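Local coordinates for protein probable ribosomal RNA small subunit methyltransferase (Thermus thermophilus, PDB 3DMH) that methylates N2 of a guanine in 16S ribosomal RNA, taking the methyl group from S-adenosylmethionine, at residues A[11-16]-A[20-25]; A[78-83]-A[286-291]; A[147-152]-A[169-174]. All blocks are in the same frame, centred on the assembly; numbering follows the deposited sequence.

Overall arrangement
Interactions 1 and 2 adjoin, their centres about 14 Å apart, and meet at one carboxylate: K24, just after the second hairpin strand, places NZ 2.8 Å from OD2 of D288, the same oxygen that R80 grips in interaction 2. D288 in turn holds the adenine of S-adenosylmethionine, so the hairpin and helix 76-84 both reach the carboxylate that binds the adenine; the K24 side chain comes within about 6 Å of the cofactor. Interaction 2 bridges the two seven-stranded domains, whose strand order is the same. Interaction 3 lies within the N-terminal one, its centre about 30 Å from that of interaction 2 and about 29 Å from that of interaction 1, away from the pocket.

Interaction 1 of 3, residues A[11-16]-A[20-25]; sequences LTPLPH and RLFIKP
P13 lies over one face of the F22 ring, its CB 3.9 Å from the ring centroid and 13° off the normal, a CH-pi contact in an antiparallel beta hairpin. With chi1 at -73°, F22 sets CG beside its backbone N and lays the ring along the first strand, where CD1 touches CB of L11 at 3.7 Å. R20, its chain extended from CG to NE, brings its guanidinium to F22, with CE2 over the centre of that plane. The other face carries L14 and I23, whose CD1 methyls lie 3.2 Å apart, a doubtful closeness. Between the strands, T12 and I23 exchange two backbone bonds and L14 and L21 two more, while the H16 side chain adds a weak bond from NE2 to R20 O at 3.3 Å. CD2 of L11 rests on CD of K24, 3.6 Å away. With an alanine at F22, the P13 ring is likely to lose its aromatic seat, and the R20 guanidinium the ring atom CE2 it lies against. Helix 76-84 backs L11 and F22 through A84. The paired backbones fix the register of a largely surface-lying hairpin, with a CH-pi contact on the P13/F22 face and an apolar one on the L14/I23 face.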
loop_
_atom_site.group_PDB
_atom_site.type_symbol
_atom_site.label_atom_id
_atom_site.label_comp_id
_atom_site.label_asym_id
_atom_site.label_seq_id
_atom_site.Cartn_x
_atom_site.Cartn_y
_atom_site.Cartn_z
ATOM N N LEU A 11 -2.619 -14.680 10.774
ATOM C CA LEU A 11 -3.905 -14.623 10.053
ATOM C C LEU A 11 -4.949 -15.272 10.941
ATOM O O LEU A 11 -4.733 -16.390 11.413
ATOM C CB LEU A 11 -3.817 -15.386 8.725
ATOM C CG LEU A 11 -2.612 -15.089 7.808
ATOM C CD1 LEU A 11 -2.765 -15.846 6.506
ATOM C CD2 LEU A 11 -2.441 -13.629 7.533
ATOM N N THR A 12 -6.053 -14.567 11.183
ATOM C CA THR A 12 -7.083 -15.024 12.120
ATOM C C THR A 12 -8.413 -15.142 11.371
ATOM O O THR A 12 -8.851 -14.164 10.777
ATOM C CB THR A 12 -7.258 -14.044 13.258
ATOM O OG1 THR A 12 -6.045 -13.976 14.016
ATOM C CG2 THR A 12 -8.384 -14.541 14.175
ATOM N N PRO A 13 -9.061 -16.327 11.402
ATOM C CA PRO A 13 -10.355 -16.482 10.746
ATOM C C PRO A 13 -11.502 -15.963 11.588
ATOM O O PRO A 13 -11.625 -16.329 12.766
ATOM C CB PRO A 13 -10.471 -17.996 10.543
ATOM C CG PRO A 13 -9.717 -18.591 11.710
ATOM C CD PRO A 13 -8.596 -17.585 12.025
ATOM N N LEU A 14 -12.323 -15.106 10.978
ATOM C CA LEU A 14 -13.528 -14.660 11.679
ATOM C C LEU A 14 -14.780 -15.236 11.028
ATOM O O LEU A 14 -14.810 -15.447 9.810
ATOM C CB LEU A 14 -13.568 -13.135 11.730
ATOM C CG LEU A 14 -12.423 -12.505 12.536
ATOM C CD1 LEU A 14 -12.583 -11.016 12.496
ATOM C CD2 LEU A 14 -12.411 -12.991 13.987
ATOM N N PRO A 15 -15.807 -15.508 11.843
ATOM C CA PRO A 15 -17.027 -16.134 11.325
ATOM C C PRO A 15 -17.965 -15.173 10.591
ATOM O O PRO A 15 -18.079 -13.993 10.979
ATOM C CB PRO A 15 -17.722 -16.650 12.589
ATOM C CG PRO A 15 -17.237 -15.739 13.681
ATOM C CD PRO A 15 -15.860 -15.302 13.309
ATOM N N HIS A 16 -18.634 -15.697 9.565
ATOM C CA HIS A 16 -19.842 -15.087 8.982
ATOM C C HIS A 16 -20.766 -16.242 8.606
ATOM O O HIS A 16 -20.310 -17.392 8.539
ATOM C CB HIS A 16 -19.530 -14.236 7.744
ATOM C CG HIS A 16 -18.761 -14.958 6.692
ATOM N ND1 HIS A 16 -19.352 -15.668 5.667
ATOM C CD2 HIS A 16 -17.431 -15.050 6.494
ATOM C CE1 HIS A 16 -18.407 -16.190 4.901
ATOM N NE2 HIS A 16 -17.236 -15.835 5.388
ATOM N N ARG A 20 -16.072 -18.450 6.800
ATOM C CA ARG A 20 -15.076 -17.726 7.574
ATOM C C ARG A 20 -14.240 -16.884 6.634
ATOM O O ARG A 20 -14.194 -17.129 5.438
ATOM C CB ARG A 20 -14.198 -18.703 8.362
ATOM C CG ARG A 20 -13.244 -19.515 7.476
ATOM C CD ARG A 20 -12.473 -20.581 8.243
ATOM N NE ARG A 20 -11.528 -21.237 7.308
ATOM C CZ ARG A 20 -10.412 -21.869 7.684
ATOM N NH1 ARG A 20 -10.052 -21.958 8.961
ATOM N NH2 ARG A 20 -9.614 -22.408 6.738
ATOM N N LEU A 21 -13.588 -15.871 7.193
ATOM C CA LEU A 21 -12.746 -15.003 6.407
ATOM C C LEU A 21 -11.543 -14.632 7.246
ATOM O O LEU A 21 -11.700 -14.221 8.397
ATOM C CB LEU A 21 -13.540 -13.743 6.045
ATOM C CG LEU A 21 -12.948 -12.854 4.971
ATOM C CD1 LEU A 21 -13.039 -13.518 3.583
ATOM C CD2 LEU A 21 -13.674 -11.522 4.980
ATOM N N PHE A 22 -10.344 -14.819 6.695
ATOM C CA PHE A 22 -9.134 -14.441 7.425
ATOM C C PHE A 22 -8.859 -12.956 7.337
ATOM O O PHE A 22 -8.967 -12.350 6.263
ATOM C CB PHE A 22 -7.911 -15.189 6.888
ATOM C CG PHE A 22 -7.885 -16.659 7.286
ATOM C CD1 PHE A 22 -7.149 -17.067 8.390
ATOM C CD2 PHE A 22 -8.600 -17.632 6.557
ATOM C CE1 PHE A 22 -7.078 -18.397 8.756
ATOM C CE2 PHE A 22 -8.554 -18.979 6.946
ATOM C CZ PHE A 22 -7.780 -19.352 8.047
ATOM N N ILE A 23 -8.443 -12.409 8.468
ATOM C CA ILE A 23 -7.996 -11.018 8.533
ATOM C C ILE A 23 -6.641 -10.976 9.240
ATOM O O ILE A 23 -6.231 -11.940 9.891
ATOM C CB ILE A 23 -9.038 -10.106 9.245
ATOM C CG1 ILE A 23 -9.108 -10.429 10.735
ATOM C CG2 ILE A 23 -10.429 -10.199 8.514
ATOM C CD1 ILE A 23 -9.943 -9.433 11.532
ATOM N N LYS A 24 -5.954 -9.846 9.152
ATOM C CA LYS A 24 -4.711 -9.690 9.914
ATOM C C LYS A 24 -4.457 -8.200 10.090
ATOM O O LYS A 24 -4.991 -7.384 9.314
ATOM C CB LYS A 24 -3.498 -10.354 9.213
ATOM C CG LYS A 24 -3.018 -9.586 7.977
ATOM C CD LYS A 24 -1.725 -10.153 7.371
ATOM C CE LYS A 24 -0.573 -10.169 8.356
ATOM N NZ LYS A 24 -0.102 -8.790 8.761
ATOM N N PRO A 25 -3.616 -7.845 11.081
ATOM C CA PRO A 25 -3.194 -6.450 11.199
ATOM C C PRO A 25 -2.580 -5.963 9.880
ATOM O O PRO A 25 -1.885 -6.700 9.188
ATOM C CB PRO A 25 -2.157 -6.493 12.324
ATOM C CG PRO A 25 -2.596 -7.681 13.193
ATOM C CD PRO A 25 -3.017 -8.698 12.129
#

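Interaction 2 of 3, residues A[78-83]-A[286-291]; sequences AFRCLT and HSDVDE. With SAM (S-adenosylmethionine), chain D.
A bend at chi3 (90°) turns the end of the R80 side chain toward D288, whose CG stands anti to the backbone N (chi1 178°). NH1 of R80 then reaches OD2 of D288 at 2.8 Å, a hydrogen-bonded salt bridge whose N-H is far from straight, at 134°; K24 shares this oxygen. The nitrogen comes from above the carboxylate plane, and the two flat groups are steeply turned to each other. E291 slides past R80 in the opposite direction and lays its CG over the centre of the guanidinium, 3.5 Å from CZ. Its OE1 accepts a bond from the amide N of D288, at 3.2 Å, on the anti lone pair, bracing the type II' turn from D288 to E291. This turn follows strand 283-286 of the Rossmann-like methyltransferase domain, at the adenine end of the cofactor pocket. There OD1 of D288, bonded to Y8 as well, accepts a bond from N6 of S-adenosylmethionine at 3.0 Å, and the amide N of V289 donates one to its N1 at 2.9 Å. CG2 of V289 lies 3.8 Å from N6. H9 is a second partner for NH1 of R80.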
loop_
_atom_site.group_PDB
_atom_site.type_symbol
_atom_site.label_atom_id
_atom_site.label_comp_id
_atom_site.label_asym_id
_atom_site.label_seq_id
_atom_site.Cartn_x
_atom_site.Cartn_y
_atom_site.Cartn_z
ATOM N N ALA A 78 -3.089 -8.072 2.267
ATOM C CA ALA A 78 -4.453 -8.482 1.896
ATOM C C ALA A 78 -4.441 -9.798 1.096
ATOM O O ALA A 78 -5.268 -10.694 1.333
ATOM C CB ALA A 78 -5.154 -7.366 1.131
ATOM N N PHE A 79 -3.479 -9.955 0.171
ATOM C CA PHE A 79 -3.359 -11.242 -0.557
ATOM C C PHE A 79 -3.065 -12.437 0.353
ATOM O O PHE A 79 -3.637 -13.509 0.169
ATOM C CB PHE A 79 -2.373 -11.057 -1.691
ATOM C CG PHE A 79 -2.922 -10.183 -2.781
ATOM C CD1 PHE A 79 -4.094 -10.560 -3.405
ATOM N N ARG A 80 -2.292 -12.233 1.420
ATOM C CA ARG A 80 -2.083 -13.331 2.389
ATOM C C ARG A 80 -3.435 -13.774 2.958
ATOM O O ARG A 80 -3.705 -14.984 3.095
ATOM C CB ARG A 80 -1.197 -12.896 3.551
ATOM C CG ARG A 80 0.240 -12.615 3.189
ATOM C CD ARG A 80 0.939 -11.856 4.333
ATOM N NE ARG A 80 1.565 -12.758 5.290
ATOM C CZ ARG A 80 2.280 -12.394 6.369
ATOM N NH1 ARG A 80 2.494 -11.098 6.682
ATOM N NH2 ARG A 80 2.802 -13.351 7.156
ATOM N N CYS A 81 -4.269 -12.784 3.286
ATOM C CA CYS A 81 -5.610 -13.090 3.821
ATOM C C CYS A 81 -6.509 -13.776 2.805
ATOM O O CYS A 81 -7.105 -14.783 3.128
ATOM C CB CYS A 81 -6.284 -11.830 4.322
ATOM S SG CYS A 81 -5.444 -11.090 5.757
ATOM N N LEU A 82 -6.617 -13.220 1.591
ATOM C CA LEU A 82 -7.470 -13.830 0.566
ATOM C C LEU A 82 -7.137 -15.320 0.294
ATOM O O LEU A 82 -8.007 -16.157 0.193
ATOM C CB LEU A 82 -7.340 -13.021 -0.732
ATOM C CG LEU A 82 -7.911 -11.614 -0.597
ATOM C CD1 LEU A 82 -7.471 -10.737 -1.778
ATOM C CD2 LEU A 82 -9.454 -11.638 -0.535
ATOM N N THR A 83 -5.885 -15.586 0.003
ATOM C CA THR A 83 -5.317 -16.895 -0.173
ATOM C C THR A 83 -5.643 -17.833 1.006
ATOM O O THR A 83 -6.091 -18.959 0.793
ATOM C CB THR A 83 -3.806 -16.804 -0.451
ATOM O OG1 THR A 83 -3.637 -15.989 -1.616
ATOM C CG2 THR A 83 -3.252 -18.177 -0.730
ATOM N N HIS A 286 8.125 -7.063 -2.726
ATOM C CA HIS A 286 6.724 -6.900 -2.402
ATOM C C HIS A 286 6.479 -7.768 -1.172
ATOM O O HIS A 286 6.492 -8.990 -1.247
ATOM C CB HIS A 286 5.871 -7.332 -3.603
ATOM C CG HIS A 286 4.419 -6.992 -3.457
ATOM N ND1 HIS A 286 3.411 -7.649 -4.134
ATOM C CD2 HIS A 286 3.816 -6.027 -2.721
ATOM C CE1 HIS A 286 2.248 -7.111 -3.810
ATOM N NE2 HIS A 286 2.468 -6.134 -2.942
ATOM N N SER A 287 6.247 -7.120 -0.035
ATOM C CA SER A 287 6.325 -7.792 1.252
ATOM C C SER A 287 5.468 -7.062 2.278
ATOM O O SER A 287 5.449 -5.828 2.308
ATOM C CB SER A 287 7.769 -7.714 1.742
ATOM O OG SER A 287 7.974 -8.480 2.924
ATOM N N ASP A 288 4.791 -7.841 3.123
ATOM C CA ASP A 288 4.094 -7.286 4.286
ATOM C C ASP A 288 5.143 -7.230 5.399
ATOM O O ASP A 288 5.522 -8.264 5.944
ATOM C CB ASP A 288 2.932 -8.210 4.680
ATOM C CG ASP A 288 2.174 -7.734 5.914
ATOM O OD1 ASP A 288 2.371 -6.569 6.322
ATOM O OD2 ASP A 288 1.368 -8.531 6.449
ATOM N N VAL A 289 5.661 -6.034 5.659
ATOM C CA VAL A 289 6.795 -5.824 6.575
ATOM C C VAL A 289 7.921 -6.786 6.128
ATOM O O VAL A 289 8.334 -6.733 4.959
ATOM C CB VAL A 289 6.411 -5.905 8.098
ATOM C CG1 VAL A 289 7.506 -5.276 8.948
ATOM C CG2 VAL A 289 5.130 -5.118 8.367
ATOM N N ASP A 290 8.409 -7.660 7.000
ATOM C CA ASP A 290 9.513 -8.544 6.624
ATOM C C ASP A 290 9.083 -9.935 6.182
ATOM O O ASP A 290 9.897 -10.862 6.154
ATOM C CB ASP A 290 10.516 -8.672 7.776
ATOM C CG ASP A 290 9.898 -9.241 9.038
ATOM O OD1 ASP A 290 8.657 -9.174 9.216
ATOM O OD2 ASP A 290 10.654 -9.754 9.892
ATOM N N GLU A 291 7.814 -10.080 5.812
ATOM C CA GLU A 291 7.271 -11.388 5.425
ATOM C C GLU A 291 8.080 -12.075 4.327
ATOM O O GLU A 291 8.240 -13.305 4.333
ATOM C CB GLU A 291 5.811 -11.195 5.000
ATOM C CG GLU A 291 5.145 -12.353 4.320
ATOM C CD GLU A 291 4.899 -12.109 2.864
ATOM O OE1 GLU A 291 4.955 -10.937 2.401
ATOM O OE2 GLU A 291 4.631 -13.117 2.183
HETATM N N SAM D . 10.179 5.211 2.232
HETATM C CA SAM D . 9.296 6.018 1.321
HETATM C C SAM D . 9.656 7.481 1.457
HETATM O O SAM D . 10.384 7.777 2.415
HETATM O OXT SAM D . 9.194 8.308 0.653
HETATM C CB SAM D . 7.818 5.844 1.679
HETATM C CG SAM D . 7.425 6.252 3.101
HETATM S SD SAM D . 5.627 6.115 3.360
HETATM C CE SAM D . 5.374 7.244 4.759
HETATM C "C5'" SAM D . 5.371 4.516 4.183
HETATM C "C4'" SAM D . 5.444 3.347 3.213
HETATM O "O4'" SAM D . 5.120 2.199 3.993
HETATM C "C3'" SAM D . 4.461 3.416 2.037
HETATM O "O3'" SAM D . 5.125 3.287 0.787
HETATM C "C2'" SAM D . 3.496 2.260 2.320
HETATM O "O2'" SAM D . 2.910 1.666 1.177
HETATM C "C1'" SAM D . 4.430 1.342 3.104
HETATM N N9 SAM D . 3.697 0.331 3.841
HETATM C C8 SAM D . 2.429 0.410 4.414
HETATM N N7 SAM D . 2.150 -0.763 5.033
HETATM C C5 SAM D . 3.230 -1.599 4.841
HETATM C C6 SAM D . 3.499 -2.925 5.201
HETATM N N6 SAM D . 2.598 -3.663 5.863
HETATM N N1 SAM D . 4.714 -3.456 4.837
HETATM C C2 SAM D . 5.642 -2.726 4.128
HETATM N N3 SAM D . 5.378 -1.427 3.707
HETATM C C4 SAM D . 4.193 -0.899 4.086
#

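Interaction 3 of 3, residues A[147-152]-A[169-174]; sequences RYFKEA and RVALLE
A CH-pi contact joins F149 of helix 145-156 to A171 of strand 168-174: CB of A171 sits over one face of the phenyl ring, 3.9 Å from its centroid and 26° off the normal, displaced toward the rim. The closest ring atom is CE1, 3.5 Å from that methyl carbon. A171 points its methyl toward the helix, whereas the ring of F149 gets there by its torsions: CG anti to the backbone N (chi1 -180°) carries the end of the side chain across to the strand.

The remaining contacts are plain apolar ones, made by L173, two residues further along the same face of the strand. Its CG lies in the plane of the F149 ring at its edge, and its CD2 comes within 3.9 Å of CE1 of F149. The same CD2 reaches the helix one turn on, 3.7 Å from CB of A152 and 3.6 Å from the carbonyl carbon C of A152, a close approach to the helix backbone consistent with the small A152 side chain.

The axes of segments 147-152 and 169-174 lie 12° apart and 10.2 Å distant at closest approach, as befits a helix lying on a sheet. Strand 168-174 is the antiparallel strand between 133-140 and 159-165, in the 3-2-1-4-5-7-6 order characteristic of the class I (Rossmann-like) methyltransferase fold. Neighbours extend the layer: L137 touches both A152 and L173, V161 touches F149, and the F149 ring also meets the ring of F145 and, by a cation-pi contact, R153 of the same helix.

No hydrogen bond crosses between the two segments. All four touching residues are buried, so this part of the helix is held on the sheet by hydrocarbon and ring contacts that depend on shape.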
loop_
_atom_site.group_PDB
_atom_site.type_symbol
_atom_site.label_atom_id
_atom_site.label_comp_id
_atom_site.label_asym_id
_atom_site.label_seq_id
_atom_site.Cartn_x
_atom_site.Cartn_y
_atom_site.Cartn_z
ATOM N N ARG A 147 -18.315 12.714 -7.034
ATOM C CA ARG A 147 -17.426 12.993 -8.163
ATOM C C ARG A 147 -17.075 11.725 -8.948
ATOM O O ARG A 147 -17.139 11.716 -10.186
ATOM C CB ARG A 147 -16.176 13.772 -7.698
ATOM C CG ARG A 147 -14.921 13.656 -8.585
ATOM C CD ARG A 147 -13.810 14.641 -8.158
ATOM N NE ARG A 147 -12.730 14.062 -7.362
ATOM C CZ ARG A 147 -12.693 14.071 -6.033
ATOM N NH1 ARG A 147 -13.695 14.605 -5.343
ATOM N NH2 ARG A 147 -11.666 13.549 -5.396
ATOM N N TYR A 148 -16.738 10.652 -8.227
ATOM C CA TYR A 148 -16.325 9.419 -8.880
ATOM C C TYR A 148 -17.498 8.694 -9.530
ATOM O O TYR A 148 -17.349 8.124 -10.614
ATOM C CB TYR A 148 -15.575 8.518 -7.898
ATOM C CG TYR A 148 -14.269 9.117 -7.401
ATOM C CD1 TYR A 148 -13.335 9.656 -8.294
ATOM C CD2 TYR A 148 -13.953 9.108 -6.037
ATOM C CE1 TYR A 148 -12.108 10.186 -7.830
ATOM C CE2 TYR A 148 -12.739 9.633 -5.565
ATOM C CZ TYR A 148 -11.822 10.167 -6.472
ATOM O OH TYR A 148 -10.615 10.681 -6.011
ATOM N N PHE A 149 -18.658 8.744 -8.877
ATOM C CA PHE A 149 -19.897 8.173 -9.422
ATOM C C PHE A 149 -20.322 8.905 -10.696
ATOM O O PHE A 149 -20.763 8.278 -11.660
ATOM C CB PHE A 149 -21.004 8.222 -8.363
ATOM C CG PHE A 149 -22.331 7.655 -8.814
ATOM C CD1 PHE A 149 -22.401 6.573 -9.693
ATOM C CD2 PHE A 149 -23.514 8.198 -8.323
ATOM C CE1 PHE A 149 -23.632 6.053 -10.100
ATOM C CE2 PHE A 149 -24.758 7.681 -8.711
ATOM C CZ PHE A 149 -24.817 6.606 -9.604
ATOM N N LYS A 150 -20.180 10.230 -10.705
ATOM C CA LYS A 150 -20.453 11.027 -11.909
ATOM C C LYS A 150 -19.534 10.611 -13.065
ATOM O O LYS A 150 -19.986 10.477 -14.210
ATOM C CB LYS A 150 -20.305 12.519 -11.601
ATOM C CG LYS A 150 -20.679 13.439 -12.759
ATOM C CD LYS A 150 -20.784 14.883 -12.309
ATOM C CE LYS A 150 -21.194 15.771 -13.468
ATOM N NZ LYS A 150 -21.731 17.079 -13.006
ATOM N N GLU A 151 -18.254 10.389 -12.751
ATOM C CA GLU A 151 -17.284 9.935 -13.745
ATOM C C GLU A 151 -17.598 8.512 -14.234
ATOM O O GLU A 151 -17.520 8.233 -15.438
ATOM C CB GLU A 151 -15.848 10.072 -13.207
ATOM C CG GLU A 151 -14.715 9.595 -14.151
ATOM C CD GLU A 151 -14.652 10.331 -15.498
ATOM O OE1 GLU A 151 -15.248 11.421 -15.651
ATOM O OE2 GLU A 151 -13.995 9.802 -16.422
ATOM N N ALA A 152 -17.951 7.621 -13.308
ATOM C CA ALA A 152 -18.354 6.262 -13.679
ATOM C C ALA A 152 -19.548 6.278 -14.633
ATOM O O ALA A 152 -19.558 5.554 -15.625
ATOM C CB ALA A 152 -18.664 5.423 -12.436
ATOM N N ARG A 169 -22.208 4.898 0.299
ATOM C CA ARG A 169 -23.071 4.627 -0.854
ATOM C C ARG A 169 -22.578 3.409 -1.609
ATOM O O ARG A 169 -21.367 3.167 -1.676
ATOM C CB ARG A 169 -23.043 5.802 -1.833
ATOM C CG ARG A 169 -23.612 7.119 -1.320
ATOM C CD ARG A 169 -25.116 7.013 -1.132
ATOM N NE ARG A 169 -25.712 8.272 -0.673
ATOM C CZ ARG A 169 -25.742 8.686 0.593
ATOM N NH1 ARG A 169 -25.214 7.951 1.563
ATOM N NH2 ARG A 169 -26.317 9.848 0.891
ATOM N N VAL A 170 -23.524 2.672 -2.189
ATOM C CA VAL A 170 -23.243 1.723 -3.272
ATOM C C VAL A 170 -24.133 2.087 -4.447
ATOM O O VAL A 170 -25.343 2.305 -4.269
ATOM C CB VAL A 170 -23.552 0.267 -2.892
ATOM C CG1 VAL A 170 -23.116 -0.680 -4.027
ATOM C CG2 VAL A 170 -22.874 -0.118 -1.585
ATOM N N ALA A 171 -23.521 2.176 -5.624
ATOM C CA ALA A 171 -24.239 2.349 -6.874
ATOM C C ALA A 171 -24.043 1.163 -7.803
ATOM O O ALA A 171 -23.035 0.451 -7.728
ATOM C CB ALA A 171 -23.810 3.627 -7.563
ATOM N N LEU A 172 -25.018 0.975 -8.689
ATOM C CA LEU A 172 -24.931 -0.033 -9.734
ATOM C C LEU A 172 -24.992 0.663 -11.090
ATOM O O LEU A 172 -25.851 1.532 -11.309
ATOM C CB LEU A 172 -26.055 -1.057 -9.580
ATOM C CG LEU A 172 -26.045 -2.274 -10.512
ATOM C CD1 LEU A 172 -24.720 -3.053 -10.433
ATOM C CD2 LEU A 172 -27.221 -3.180 -10.168
ATOM N N LEU A 173 -24.072 0.290 -11.976
ATOM C CA LEU A 173 -23.983 0.884 -13.320
ATOM C C LEU A 173 -23.895 -0.162 -14.426
ATOM O O LEU A 173 -23.460 -1.290 -14.188
ATOM C CB LEU A 173 -22.775 1.833 -13.419
ATOM C CG LEU A 173 -22.625 2.983 -12.413
ATOM C CD1 LEU A 173 -21.707 2.601 -11.247
ATOM C CD2 LEU A 173 -22.070 4.202 -13.110
ATOM N N GLU A 174 -24.301 0.237 -15.638
ATOM C CA GLU A 174 -24.296 -0.643 -16.809
ATOM C C GLU A 174 -23.359 -0.100 -17.892
ATOM O O GLU A 174 -23.404 1.090 -18.206
ATOM C CB GLU A 174 -25.718 -0.758 -17.378
ATOM C CG GLU A 174 -25.845 -1.763 -18.498
ATOM C CD GLU A 174 -27.275 -1.915 -19.014
ATOM O OE1 GLU A 174 -28.228 -1.746 -18.222
ATOM O OE2 GLU A 174 -27.442 -2.216 -20.210
#